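Local coordinates for uncharacterized protein PH0987 (Pyrococcus horikoshii, PDB 2PHC) that is of uncertain function but, as a carboxyltransferase-domain protein with a cyclophilin-like part, probably binds ATP and acts as a hydrolase, at residues A[9-14]-A[54-59]; A[82-87]-A[203-208]; A[97-102]-A[178-183]; A[115-120]-A[139-144]; A[126-131]-A[196-201]. All blocks are in the same frame, centred on the assembly; numbering follows the deposited sequence.

Contact 1 of 5, residues A[9-14]-A[54-59]; sequences SAFLIS and VIYDPL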
# COMPACT_ATOMS: atom_id res chain seq x y z
N SER A 9 -9.29 16.08 -28.24
CA SER A 9 -10.07 16.56 -27.13
C SER A 9 -10.02 15.59 -25.92
O SER A 9 -11.02 15.30 -25.32
CB SER A 9 -11.49 16.82 -27.61
OG SER A 9 -11.50 18.02 -28.39
N ALA A 10 -8.82 15.11 -25.59
CA ALA A 10 -8.64 14.08 -24.58
C ALA A 10 -7.34 14.13 -23.86
O ALA A 10 -6.30 14.44 -24.44
CB ALA A 10 -8.79 12.66 -25.22
N PHE A 11 -7.37 13.72 -22.60
CA PHE A 11 -6.12 13.56 -21.81
C PHE A 11 -6.02 12.19 -21.17
O PHE A 11 -6.99 11.59 -20.90
CB PHE A 11 -6.00 14.67 -20.71
CG PHE A 11 -5.80 16.07 -21.27
CD1 PHE A 11 -6.88 16.86 -21.59
CD2 PHE A 11 -4.52 16.55 -21.52
CE1 PHE A 11 -6.70 18.09 -22.14
CE2 PHE A 11 -4.36 17.78 -22.08
CZ PHE A 11 -5.46 18.56 -22.36
N LEU A 12 -4.83 11.69 -20.96
CA LEU A 12 -4.67 10.45 -20.29
C LEU A 12 -3.81 10.72 -19.05
O LEU A 12 -2.72 11.30 -19.16
CB LEU A 12 -3.92 9.47 -21.22
CG LEU A 12 -3.77 8.01 -20.79
CD1 LEU A 12 -5.04 7.17 -20.94
CD2 LEU A 12 -2.56 7.34 -21.48
N ILE A 13 -4.44 10.45 -17.93
CA ILE A 13 -3.81 10.19 -16.72
C ILE A 13 -3.45 8.76 -16.62
O ILE A 13 -4.17 7.87 -16.70
CB ILE A 13 -4.63 10.64 -15.53
CG1 ILE A 13 -5.31 11.95 -15.83
CG2 ILE A 13 -3.78 10.78 -14.32
CD1 ILE A 13 -6.65 12.04 -15.33
N SER A 14 -2.25 8.64 -16.31
CA SER A 14 -1.27 7.59 -16.63
C SER A 14 -0.40 7.25 -15.41
O SER A 14 -0.10 8.12 -14.63
CB SER A 14 -0.39 8.02 -17.83
OG SER A 14 0.53 6.99 -18.07
N VAL A 54 -9.59 10.79 -20.23
CA VAL A 54 -10.49 11.85 -19.97
C VAL A 54 -10.75 12.63 -21.26
O VAL A 54 -9.86 13.08 -21.96
CB VAL A 54 -9.98 12.85 -18.88
CG1 VAL A 54 -11.14 13.78 -18.43
CG2 VAL A 54 -9.49 12.07 -17.69
N ILE A 55 -12.02 12.77 -21.53
CA ILE A 55 -12.46 13.42 -22.72
C ILE A 55 -13.48 14.49 -22.45
O ILE A 55 -14.28 14.35 -21.52
CB ILE A 55 -13.27 12.34 -23.57
CG1 ILE A 55 -12.35 11.21 -24.03
CG2 ILE A 55 -14.00 12.95 -24.77
CD1 ILE A 55 -13.09 10.01 -24.45
N TYR A 56 -13.28 15.60 -23.14
CA TYR A 56 -13.82 16.90 -22.85
C TYR A 56 -14.51 17.49 -24.04
O TYR A 56 -14.23 17.15 -25.15
CB TYR A 56 -12.78 17.87 -22.28
CG TYR A 56 -11.69 18.41 -23.18
CD1 TYR A 56 -10.45 17.85 -23.21
CD2 TYR A 56 -11.87 19.55 -23.93
CE1 TYR A 56 -9.49 18.34 -23.97
CE2 TYR A 56 -10.87 20.05 -24.69
CZ TYR A 56 -9.69 19.43 -24.70
OH TYR A 56 -8.69 19.91 -25.46
N ASP A 57 -15.43 18.39 -23.79
CA ASP A 57 -16.11 19.05 -24.88
C ASP A 57 -15.38 20.35 -25.19
O ASP A 57 -15.45 21.27 -24.40
CB ASP A 57 -17.53 19.35 -24.49
CG ASP A 57 -18.27 20.15 -25.57
OD1 ASP A 57 -19.50 20.25 -25.49
OD2 ASP A 57 -17.60 20.67 -26.49
N PRO A 58 -14.68 20.43 -26.33
CA PRO A 58 -13.77 21.54 -26.64
C PRO A 58 -14.44 22.93 -26.81
O PRO A 58 -13.74 23.93 -27.06
CB PRO A 58 -13.14 21.13 -27.98
CG PRO A 58 -13.58 19.77 -28.24
CD PRO A 58 -14.79 19.49 -27.46
N LEU A 59 -15.78 22.96 -26.70
CA LEU A 59 -16.53 24.19 -26.85
C LEU A 59 -16.81 24.77 -25.48
O LEU A 59 -17.21 25.95 -25.35
CB LEU A 59 -17.85 23.93 -27.62
CG LEU A 59 -17.67 23.51 -29.12
CD1 LEU A 59 -18.99 23.38 -29.85
CD2 LEU A 59 -16.70 24.40 -29.91
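Phe11 and Val54 form a hydrogen-bonded antiparallel pair between strands 10-14 and 51-56, the two inner strands of a four-stranded sheet. Phe11 N donates to Val54 O at 2.6 Å, and Val54 N returns a bond of 2.8 Å to Phe11 O. Two residues along, Tyr56 N reaches Ser9 O at 3.2 Å, where strand 10-14 is about to begin. The aromatic rings of Phe11 and Tyr56 meet rim to rim, neither covering the other, with planes only 20° apart and their CE1 atoms 3.3 Å from each other. The chi1 of 70° sets Tyr56 CG between its own backbone N and carbonyl carbon, and the ring lies back over Ser9, whose CA sits 3.6 Å above one ring face, toward the rim. Ile13 CD1 touches Val54 CG2 at 3.7 Å, while Ala10 CB and Ile55 CG1 make a looser contact of 4.0 Å on the other face of the sheet. Helix 63-82 packs on both rings: Tyr63 and Val66 touch Tyr56, and Tyr63 also meets the Phe11 ring edge-to-face. An alanine in place of Tyr56 would probably open a gap beside Phe11, Ser9 and that helix, leaving Phe11 CE1 without the Tyr56 rim beside it. The arrangement is a two-layer alpha/beta one, helix 63-82 packed on one face of an antiparallel sheet.

Contact 2 of 5, residues A[82-87]-A[203-208]; sequences KGKTIE and GDYVKF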
# COMPACT_ATOMS: atom_id res chain seq x y z
N LYS A 82 -2.00 10.67 0.95
CA LYS A 82 -0.93 11.02 1.94
C LYS A 82 -1.44 11.23 3.34
O LYS A 82 -0.82 10.79 4.29
CB LYS A 82 -0.05 12.16 1.45
CG LYS A 82 0.71 13.02 2.58
NZ LYS A 82 2.75 15.70 2.73
N GLY A 83 -2.59 11.87 3.49
CA GLY A 83 -3.13 12.16 4.82
C GLY A 83 -3.57 10.91 5.57
O GLY A 83 -3.82 10.97 6.78
N LYS A 84 -3.70 9.79 4.84
CA LYS A 84 -4.34 8.57 5.31
C LYS A 84 -3.25 7.48 5.46
O LYS A 84 -3.51 6.36 5.83
CB LYS A 84 -5.40 8.17 4.26
CG LYS A 84 -6.78 8.85 4.38
CD LYS A 84 -7.81 8.43 3.18
CE LYS A 84 -8.39 6.97 3.29
NZ LYS A 84 -8.99 6.75 4.62
N THR A 85 -2.01 7.86 5.19
CA THR A 85 -0.92 7.00 5.10
C THR A 85 -0.04 7.08 6.35
O THR A 85 0.47 8.18 6.71
CB THR A 85 -0.06 7.29 3.88
OG1 THR A 85 -0.81 7.01 2.70
CG2 THR A 85 1.18 6.40 3.86
N ILE A 86 0.16 5.91 6.98
CA ILE A 86 1.03 5.88 8.14
C ILE A 86 2.29 5.14 7.70
O ILE A 86 2.23 4.08 7.11
CB ILE A 86 0.26 5.30 9.33
CG1 ILE A 86 -0.86 6.29 9.72
CG2 ILE A 86 1.17 4.95 10.51
CD1 ILE A 86 -2.22 5.80 9.36
N GLU A 87 3.44 5.74 7.95
CA GLU A 87 4.73 5.16 7.56
C GLU A 87 5.28 4.31 8.70
O GLU A 87 5.37 4.80 9.83
CB GLU A 87 5.75 6.27 7.23
CG GLU A 87 5.47 6.96 5.95
CD GLU A 87 6.69 7.67 5.36
OE1 GLU A 87 7.46 8.34 6.13
OE2 GLU A 87 6.88 7.54 4.12
N GLY A 203 -8.90 1.14 7.22
CA GLY A 203 -9.26 2.15 6.22
C GLY A 203 -8.12 3.08 6.03
O GLY A 203 -8.02 3.70 4.97
N ASP A 204 -7.22 3.14 7.01
CA ASP A 204 -5.86 3.69 6.81
C ASP A 204 -4.94 2.90 5.83
O ASP A 204 -5.18 1.74 5.54
CB ASP A 204 -5.12 3.70 8.14
CG ASP A 204 -5.76 4.67 9.17
OD1 ASP A 204 -6.73 5.45 8.88
OD2 ASP A 204 -5.24 4.65 10.30
N TYR A 205 -3.89 3.56 5.34
CA TYR A 205 -2.89 2.93 4.46
C TYR A 205 -1.56 2.85 5.17
O TYR A 205 -1.26 3.62 6.12
CB TYR A 205 -2.68 3.63 3.10
CG TYR A 205 -3.96 3.99 2.36
CD1 TYR A 205 -4.91 3.05 2.10
CD2 TYR A 205 -4.21 5.32 1.97
CE1 TYR A 205 -6.16 3.41 1.43
CE2 TYR A 205 -5.43 5.69 1.34
CZ TYR A 205 -6.37 4.74 1.05
OH TYR A 205 -7.52 5.08 0.39
N VAL A 206 -0.74 1.87 4.76
CA VAL A 206 0.52 1.75 5.46
C VAL A 206 1.67 1.71 4.45
O VAL A 206 1.58 1.03 3.48
CB VAL A 206 0.59 0.50 6.41
CG1 VAL A 206 2.06 0.29 6.83
CG2 VAL A 206 -0.36 0.61 7.72
N LYS A 207 2.75 2.39 4.77
CA LYS A 207 3.90 2.34 3.94
C LYS A 207 5.00 1.78 4.85
O LYS A 207 5.31 2.38 5.87
CB LYS A 207 4.26 3.79 3.43
CG LYS A 207 5.47 3.83 2.40
CD LYS A 207 5.39 2.75 1.30
CE LYS A 207 6.45 2.86 0.07
NZ LYS A 207 7.89 2.82 0.59
N PHE A 208 5.53 0.60 4.52
CA PHE A 208 6.68 0.06 5.26
C PHE A 208 7.94 0.72 4.76
O PHE A 208 8.07 0.98 3.58
CB PHE A 208 6.81 -1.44 5.22
CG PHE A 208 5.64 -2.17 5.83
CD1 PHE A 208 5.39 -2.12 7.17
CD2 PHE A 208 4.83 -2.96 5.05
CE1 PHE A 208 4.30 -2.84 7.70
CE2 PHE A 208 3.75 -3.66 5.56
CZ PHE A 208 3.53 -3.59 6.89
O HOH W 1 -7.66 6.98 7.09
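Lys84 NZ is gripped twice: it donates to Gly203 O at 3.2 Å, from well above the carbonyl plane, and to an ordered water at 2.8 Å. The same water donates to Asp204 OD1 at 2.5 Å, joining the two opposite charges without direct contact. A bend at chi3 (74°) brings Lys84 CE 3.6 Å from Tyr205 OH, and a further bend at chi4 (52°) sets NZ at Gly203 O. Lys84 CB touches CD2 and CE2 of the Tyr205 ring, the two side chains crossing at a slant. Thr85 OG1 sits at the ring edge, near its plane, while its hydrogen-bonding partner is Ile81 O. On the other face from Thr85 and Tyr205, Ile86 CD1 lies 3.4 Å from Asp204 OD2, whose hydrogen bond comes from Leu201 N. Beneath the side chains runs a parallel ladder: Tyr205 N to Lys84 O at 2.9 Å, Ile86 N to Tyr205 O at 2.8 Å, and Lys207 N to Ile86 O at 2.9 Å. The Thr85 and Lys207 side chains lie side by side, pointing the same way, CG2 beside CB. This parallel pairing of strands 85-92 and 205-211 unites the first and last strands of an otherwise antiparallel seven-stranded sheet, consistent with the cyclophilin-like clan of this domain.

Contact 3 of 5, residues A[97-102]-A[178-183]; sequences GPDIEF and GWRIIG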
# COMPACT_ATOMS: atom_id res chain seq x y z
N GLY A 97 13.92 -10.90 10.98
CA GLY A 97 13.13 -11.78 10.21
C GLY A 97 13.93 -12.99 9.87
O GLY A 97 14.81 -12.87 9.03
N PRO A 98 13.77 -14.11 10.61
CA PRO A 98 14.39 -15.44 10.35
C PRO A 98 13.98 -16.14 9.07
O PRO A 98 14.72 -17.01 8.53
CB PRO A 98 13.96 -16.27 11.55
CG PRO A 98 12.96 -15.44 12.30
CD PRO A 98 13.20 -14.04 11.96
N ASP A 99 12.83 -15.80 8.56
CA ASP A 99 12.20 -16.58 7.57
C ASP A 99 12.35 -15.93 6.19
O ASP A 99 11.81 -16.40 5.24
CB ASP A 99 10.74 -16.73 7.92
CG ASP A 99 10.49 -17.55 9.17
OD1 ASP A 99 11.07 -18.60 9.32
OD2 ASP A 99 9.67 -17.16 9.97
N ILE A 100 13.08 -14.85 6.09
CA ILE A 100 13.13 -14.10 4.85
C ILE A 100 13.87 -14.83 3.76
O ILE A 100 13.59 -14.67 2.62
CB ILE A 100 13.66 -12.67 5.02
CG1 ILE A 100 13.29 -11.80 3.83
CG2 ILE A 100 15.15 -12.65 5.25
CD1 ILE A 100 13.59 -10.40 4.03
N GLU A 101 14.81 -15.64 4.14
CA GLU A 101 15.57 -16.38 3.16
C GLU A 101 14.72 -17.42 2.53
O GLU A 101 14.84 -17.66 1.32
CB GLU A 101 16.91 -16.95 3.77
CG GLU A 101 17.92 -15.83 4.30
CD GLU A 101 17.74 -15.52 5.84
OE1 GLU A 101 16.72 -15.90 6.51
OE2 GLU A 101 18.66 -14.87 6.40
N PHE A 102 13.87 -18.09 3.30
CA PHE A 102 12.96 -19.11 2.72
C PHE A 102 11.90 -18.44 1.82
O PHE A 102 11.41 -19.03 0.80
CB PHE A 102 12.30 -19.89 3.85
CG PHE A 102 11.20 -20.82 3.40
CD1 PHE A 102 11.41 -22.21 3.31
CD2 PHE A 102 9.92 -20.31 3.07
CE1 PHE A 102 10.41 -23.03 2.88
CE2 PHE A 102 8.95 -21.16 2.58
CZ PHE A 102 9.16 -22.51 2.52
N GLY A 178 2.32 -18.97 13.13
CA GLY A 178 3.16 -19.62 12.18
C GLY A 178 3.41 -18.90 10.87
O GLY A 178 3.65 -19.62 9.94
N TRP A 179 3.34 -17.54 10.86
CA TRP A 179 3.50 -16.68 9.65
C TRP A 179 5.00 -16.61 9.37
O TRP A 179 5.77 -16.73 10.30
CB TRP A 179 2.95 -15.22 9.88
CG TRP A 179 1.41 -15.11 9.75
CD1 TRP A 179 0.50 -16.03 10.20
CD2 TRP A 179 0.61 -14.07 9.09
NE1 TRP A 179 -0.79 -15.67 9.88
CE2 TRP A 179 -0.76 -14.47 9.21
CE3 TRP A 179 0.90 -12.88 8.43
CZ2 TRP A 179 -1.83 -13.71 8.68
CZ3 TRP A 179 -0.21 -12.11 7.87
CH2 TRP A 179 -1.54 -12.54 8.02
N ARG A 180 5.41 -16.41 8.11
CA ARG A 180 6.83 -16.29 7.78
C ARG A 180 7.27 -14.94 8.17
O ARG A 180 6.85 -13.98 7.54
CB ARG A 180 7.14 -16.53 6.27
CG ARG A 180 6.81 -17.94 5.84
CD ARG A 180 7.67 -19.12 6.45
NE ARG A 180 7.10 -20.41 5.96
CZ ARG A 180 7.74 -21.59 6.00
NH1 ARG A 180 9.00 -21.68 6.49
NH2 ARG A 180 7.16 -22.66 5.52
N ILE A 181 8.13 -14.86 9.18
CA ILE A 181 8.59 -13.56 9.69
C ILE A 181 9.82 -13.00 8.96
O ILE A 181 10.88 -13.64 8.98
CB ILE A 181 8.86 -13.61 11.18
CG1 ILE A 181 7.69 -14.30 11.95
CG2 ILE A 181 9.22 -12.26 11.67
CD1 ILE A 181 6.21 -13.59 11.79
N ILE A 182 9.67 -11.79 8.39
CA ILE A 182 10.64 -11.14 7.45
C ILE A 182 11.25 -9.85 8.01
O ILE A 182 12.15 -9.27 7.44
CB ILE A 182 10.00 -10.92 6.00
CG1 ILE A 182 8.89 -9.82 5.98
CG2 ILE A 182 9.45 -12.24 5.41
CD1 ILE A 182 8.55 -9.33 4.51
N GLY A 183 10.83 -9.40 9.18
CA GLY A 183 11.23 -8.08 9.60
C GLY A 183 10.57 -7.81 10.91
O GLY A 183 9.68 -8.57 11.29
O HOH W 2 11.21 -20.26 7.23
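The loop 97-99 passes close over strand 180-184, with Gly97 CA 3.8 Å from Ile182 CA and close also to Ile182 C and Gly183 N. Asp99 then holds both backbone polar atoms of Ile181. Its N donates to Ile181 O at 2.9 Å, and its OD2 takes the Ile181 N-H on the anti lone pair, also at 2.9 Å. Arg153 makes a salt bridge to the same OD2, so two donors share that oxygen. In this way the start of helix 100-107 is laid on strand 180-184, which stands between strands 85-92 and 160-164 of the cyclophilin-like sheet. Deeper in, Ile100 CG1 meets Ile182 CB at 4.0 Å, the two side chains crossing at about a right angle. Farther out, the Arg180 guanidinium lies flat on the Phe102 ring as a cation-pi stack, its plane 6° from the ring's and the centres 3.9 Å apart. NH1 stands over the ring centre and NH2 comes 3.6 Å from CZ of Phe102. An alanine at Phe102 would probably leave one face of the guanidinium without its aromatic partner and give the arginine end more freedom to turn. Arg180 NE also donates to Pro147 O, and a water in the guanidinium plane accepts from NH1 at 2.7 Å while donating to Asp99 OD1.

Contact 4 of 5, residues A[115-120]-A[139-144]; sequences IEIHSK and GMDERI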
# COMPACT_ATOMS: atom_id res chain seq x y z
N ILE A 115 12.58 -7.60 0.09
CA ILE A 115 12.49 -6.31 0.81
C ILE A 115 11.84 -5.13 -0.00
O ILE A 115 11.10 -4.31 0.58
CB ILE A 115 13.86 -5.94 1.32
CG1 ILE A 115 14.36 -6.98 2.34
CG2 ILE A 115 13.89 -4.53 1.90
CD1 ILE A 115 15.72 -6.50 3.02
N GLU A 116 12.13 -5.06 -1.32
CA GLU A 116 11.66 -4.02 -2.24
C GLU A 116 10.22 -4.29 -2.59
O GLU A 116 9.42 -3.38 -2.61
CB GLU A 116 12.49 -4.02 -3.55
CG GLU A 116 11.78 -3.47 -4.83
CD GLU A 116 11.87 -1.93 -4.96
OE1 GLU A 116 12.92 -1.37 -4.47
OE2 GLU A 116 10.91 -1.28 -5.53
N ILE A 117 9.90 -5.56 -2.85
CA ILE A 117 8.59 -6.02 -3.23
C ILE A 117 7.62 -5.91 -2.08
O ILE A 117 6.52 -5.42 -2.27
CB ILE A 117 8.68 -7.42 -3.74
CG1 ILE A 117 9.54 -7.41 -5.01
CG2 ILE A 117 7.28 -8.04 -4.04
CD1 ILE A 117 9.79 -8.84 -5.55
N HIS A 118 8.02 -6.38 -0.92
CA HIS A 118 7.34 -6.08 0.31
C HIS A 118 7.10 -4.60 0.71
O HIS A 118 6.00 -4.25 1.17
CB HIS A 118 7.98 -6.76 1.50
CG HIS A 118 7.06 -6.85 2.64
ND1 HIS A 118 7.01 -5.90 3.65
CD2 HIS A 118 6.08 -7.73 2.89
CE1 HIS A 118 6.04 -6.21 4.48
NE2 HIS A 118 5.44 -7.30 4.03
N SER A 119 8.12 -3.77 0.63
CA SER A 119 7.96 -2.41 1.09
C SER A 119 7.49 -1.40 -0.04
O SER A 119 7.20 -0.24 0.26
CB SER A 119 9.27 -1.94 1.72
OG SER A 119 10.25 -1.68 0.69
N LYS A 120 7.34 -1.86 -1.28
CA LYS A 120 6.88 -1.02 -2.36
C LYS A 120 5.36 -0.64 -2.27
O LYS A 120 5.05 0.51 -2.30
CB LYS A 120 7.31 -1.62 -3.74
CG LYS A 120 6.75 -0.93 -5.04
CE LYS A 120 5.63 3.04 -5.16
NZ LYS A 120 4.30 2.78 -4.47
N GLY A 139 -3.20 -5.95 -0.12
CA GLY A 139 -2.45 -5.18 -1.11
C GLY A 139 -1.07 -5.79 -1.44
O GLY A 139 -0.43 -5.31 -2.27
N MET A 140 -0.66 -6.88 -0.78
CA MET A 140 0.67 -7.47 -0.98
C MET A 140 0.89 -7.92 -2.41
O MET A 140 0.09 -8.71 -2.96
CB MET A 140 0.88 -8.74 -0.06
CG MET A 140 2.43 -9.16 0.08
SD MET A 140 2.74 -10.48 1.17
CE MET A 140 2.11 -11.71 0.32
N ASP A 141 2.04 -7.60 -2.96
CA ASP A 141 2.42 -8.25 -4.29
C ASP A 141 2.52 -9.81 -4.23
O ASP A 141 3.22 -10.34 -3.39
CB ASP A 141 3.77 -7.65 -4.71
CG ASP A 141 4.10 -7.88 -6.18
OD1 ASP A 141 3.88 -8.97 -6.70
OD2 ASP A 141 4.52 -6.90 -6.85
N GLU A 142 1.83 -10.56 -5.10
CA GLU A 142 1.84 -12.03 -5.09
C GLU A 142 3.19 -12.77 -5.31
O GLU A 142 3.31 -13.97 -5.01
CB GLU A 142 0.77 -12.55 -6.06
CG GLU A 142 -0.58 -12.14 -5.54
CD GLU A 142 -1.77 -12.56 -6.37
OE1 GLU A 142 -1.63 -13.40 -7.32
OE2 GLU A 142 -2.86 -12.02 -6.03
N ARG A 143 4.21 -12.06 -5.80
CA ARG A 143 5.50 -12.65 -6.05
C ARG A 143 6.20 -13.04 -4.78
O ARG A 143 7.22 -13.77 -4.83
CB ARG A 143 6.37 -11.69 -6.86
CG ARG A 143 5.97 -11.56 -8.32
CD ARG A 143 6.84 -10.45 -8.94
NE ARG A 143 6.48 -9.10 -8.51
CZ ARG A 143 7.23 -8.01 -8.65
NH1 ARG A 143 8.46 -8.09 -9.17
NH2 ARG A 143 6.77 -6.83 -8.24
N ILE A 144 5.75 -12.46 -3.66
CA ILE A 144 6.26 -12.87 -2.33
C ILE A 144 5.32 -13.75 -1.48
O ILE A 144 5.62 -14.04 -0.34
CB ILE A 144 6.86 -11.71 -1.57
CG1 ILE A 144 5.84 -10.60 -1.33
CG2 ILE A 144 8.06 -11.17 -2.32
CD1 ILE A 144 6.30 -9.70 -0.24
O HOH W 3 4.12 -6.68 -1.61
O HOH W 4 5.66 -4.81 -5.40
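Ile117, on helix 111-119, touches Asp141 CB at 3.6 Å and Ile144 CG2 at 3.7 Å with its CG2. Its other branch ends in CD1 over one face of the Arg143 guanidinium, 3.9 Å from NH1. Next to it, Ile144 CD1 meets the edge of the His118 imidazole near the ring plane, 3.7 Å from CD2. In Ile144, CG1 stands between the backbone N and the carbonyl carbon (chi1 60°), on the side of the helix. One water bridges the helix to the loop, donating to Ile117 O and accepting from Asp141 N at 2.6 Å. A second donates to Asp141 OD2, with a weak bond to the same carbonyl. Behind this shell Arg143 grips Asp141 side-on: NE donates to OD1 and NH2 to OD2 at 2.6 Å. Arg143 N adds a bond to OD1 that makes an Asx turn, and NE reaches that oxygen from the same face. The His118 ring is fixed by Tyr92 OH at ND1 and Thr168 OG1 at NE2. No direct hydrogen bond joins helix and loop; Asp141 and Arg143 pair with each other within the loop, so the pair would probably hold the guanidinium plane in place against Ile117 CD1, while waters carry the polar link between helix and loop.

Contact 5 of 5, residues A[126-131]-A[196-201]; sequences YFLGFL and PPSIVL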
# COMPACT_ATOMS: atom_id res chain seq x y z
N TYR A 126 -7.20 -3.60 6.83
CA TYR A 126 -8.59 -4.01 6.62
C TYR A 126 -9.22 -4.56 7.92
O TYR A 126 -10.42 -4.57 8.05
CB TYR A 126 -8.77 -4.93 5.36
CG TYR A 126 -8.20 -6.34 5.51
CD1 TYR A 126 -8.89 -7.29 6.18
CD2 TYR A 126 -6.97 -6.71 4.92
CE1 TYR A 126 -8.39 -8.64 6.36
CE2 TYR A 126 -6.43 -8.08 5.07
CZ TYR A 126 -7.17 -9.00 5.79
OH TYR A 126 -6.72 -10.29 5.94
N PHE A 127 -8.42 -4.93 8.92
CA PHE A 127 -9.01 -5.52 10.13
C PHE A 127 -7.98 -5.36 11.16
O PHE A 127 -6.82 -5.48 10.82
CB PHE A 127 -9.34 -7.04 9.91
CG PHE A 127 -10.08 -7.69 11.09
CD1 PHE A 127 -11.46 -7.62 11.19
CD2 PHE A 127 -9.41 -8.38 12.07
CE1 PHE A 127 -12.13 -8.21 12.27
CE2 PHE A 127 -10.09 -8.99 13.13
CZ PHE A 127 -11.44 -8.88 13.23
N LEU A 128 -8.38 -5.09 12.42
CA LEU A 128 -7.47 -5.19 13.56
C LEU A 128 -8.02 -6.18 14.65
O LEU A 128 -9.21 -6.13 15.05
CB LEU A 128 -7.26 -3.82 14.21
CG LEU A 128 -6.64 -2.75 13.27
CD1 LEU A 128 -6.76 -1.42 13.98
CD2 LEU A 128 -5.14 -3.04 13.01
N GLY A 129 -7.09 -6.94 15.23
CA GLY A 129 -7.44 -7.69 16.43
C GLY A 129 -6.59 -7.22 17.57
O GLY A 129 -5.46 -6.69 17.35
N PHE A 130 -7.22 -7.40 18.69
CA PHE A 130 -6.76 -7.07 19.93
C PHE A 130 -6.79 -8.32 20.73
O PHE A 130 -7.58 -9.21 20.68
CB PHE A 130 -7.55 -5.95 20.57
CG PHE A 130 -7.59 -4.73 19.77
CD1 PHE A 130 -6.66 -3.77 19.94
CD2 PHE A 130 -8.57 -4.53 18.87
CE1 PHE A 130 -6.70 -2.62 19.22
CE2 PHE A 130 -8.61 -3.38 18.13
CZ PHE A 130 -7.68 -2.43 18.32
N LEU A 131 -5.73 -8.35 21.40
CA LEU A 131 -5.40 -9.22 22.54
C LEU A 131 -5.22 -10.73 22.12
O LEU A 131 -5.82 -11.67 22.72
CB LEU A 131 -6.49 -9.02 23.63
CG LEU A 131 -6.69 -7.65 24.38
CD1 LEU A 131 -7.91 -7.60 25.35
N PRO A 196 -5.70 6.96 20.10
CA PRO A 196 -6.22 5.60 20.07
C PRO A 196 -5.14 4.57 20.39
O PRO A 196 -3.99 4.87 20.41
CB PRO A 196 -6.68 5.45 18.60
CG PRO A 196 -5.69 6.18 17.89
CD PRO A 196 -5.60 7.48 18.72
N PRO A 197 -5.54 3.38 20.73
CA PRO A 197 -4.65 2.33 21.15
C PRO A 197 -3.91 1.57 20.08
O PRO A 197 -3.08 0.80 20.47
CB PRO A 197 -5.56 1.37 21.90
CG PRO A 197 -6.88 1.58 21.35
CD PRO A 197 -6.95 3.01 20.86
N SER A 198 -4.22 1.71 18.79
CA SER A 198 -3.32 1.21 17.69
C SER A 198 -2.93 2.44 16.85
O SER A 198 -3.76 3.32 16.68
CB SER A 198 -4.03 0.18 16.78
OG SER A 198 -5.37 0.63 16.53
N ILE A 199 -1.74 2.48 16.28
CA ILE A 199 -1.35 3.62 15.41
C ILE A 199 -2.05 3.60 14.06
O ILE A 199 -1.93 4.50 13.24
CB ILE A 199 0.19 3.73 15.18
CG1 ILE A 199 0.81 2.44 14.76
CG2 ILE A 199 0.89 3.95 16.49
CD1 ILE A 199 2.36 2.65 14.50
N VAL A 200 -2.83 2.78 13.46
CA VAL A 200 -3.44 2.58 12.16
C VAL A 200 -4.79 2.16 12.54
O VAL A 200 -5.00 1.49 13.59
CB VAL A 200 -2.58 1.48 11.41
CG1 VAL A 200 -1.03 1.84 11.11
CG2 VAL A 200 -3.04 0.01 11.70
N LEU A 201 -5.70 2.39 11.93
CA LEU A 201 -7.07 1.96 12.08
C LEU A 201 -7.57 1.43 10.74
O LEU A 201 -7.05 1.84 9.73
CB LEU A 201 -7.90 3.13 12.64
CG LEU A 201 -7.73 3.49 14.13
CD1 LEU A 201 -8.39 4.81 14.36
CD2 LEU A 201 -8.42 2.41 15.02
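Leu128, near the end of strand 123-129 in the cyclophilin-like sheet, points toward the loop 196-201 that precedes strand 205-211. Chi1 of -61° sets its CG anti to the carbonyl carbon, facing the loop; its two methyls meet different partners. CD2 touches Val200 CG2 at 3.9 Å, the two side chains crossing obliquely. CD1 goes to the backbone of the loop: it lies 3.4 Å from Val200 O and 3.9 Å from Leu201 CA. Leu201 begins by pointing away from the strand, yet its end turns back and brings CD2 to 4.3 Å from Leu128 CD1. Val200 CG1 meets Ile86, and the side chain also touches Ile88 of strand 85-92. No hydrogen bond joins the two segments; their contact is through van der Waals touch, chiefly of Leu128. Phe130, past the strand end, also points toward the loop, and its ring meets that of Phe190 at a steep angle. Phe190 also touches Leu128 and Ser198, while Ala135 and Pro202 add to the surroundings of Leu128. Ser198 OG stands between its backbone N and carbonyl carbon. It lies 3.6 Å from Leu128 CD1, and at the edge of the Phe130 ring, near its plane, 4.2 Å from CZ.

In the fold
Contact 1 stands apart in its own sheet, its centre 31 Å from contact 2 and 47 Å from contact 3; helix 63-82, which covers it, leads along the chain to contact 2. Contacts 2, 3 and 5 reach one cyclophilin-like sheet, and contact 4 lies beside it. Contact 2 touches contact 5 through Val206 CG2 and Val200 CG1, 3.7 Å apart, and contact 4 through Phe208 CD2 and His118 CE1 at 3.5 Å. Contact 4 continues into contact 3, 14 Å away between centres, where Ile182 meets His118. Along the chain contacts 3, 4 and 5 nest within the loop closed by contact 2. None can be tied to a nucleotide site.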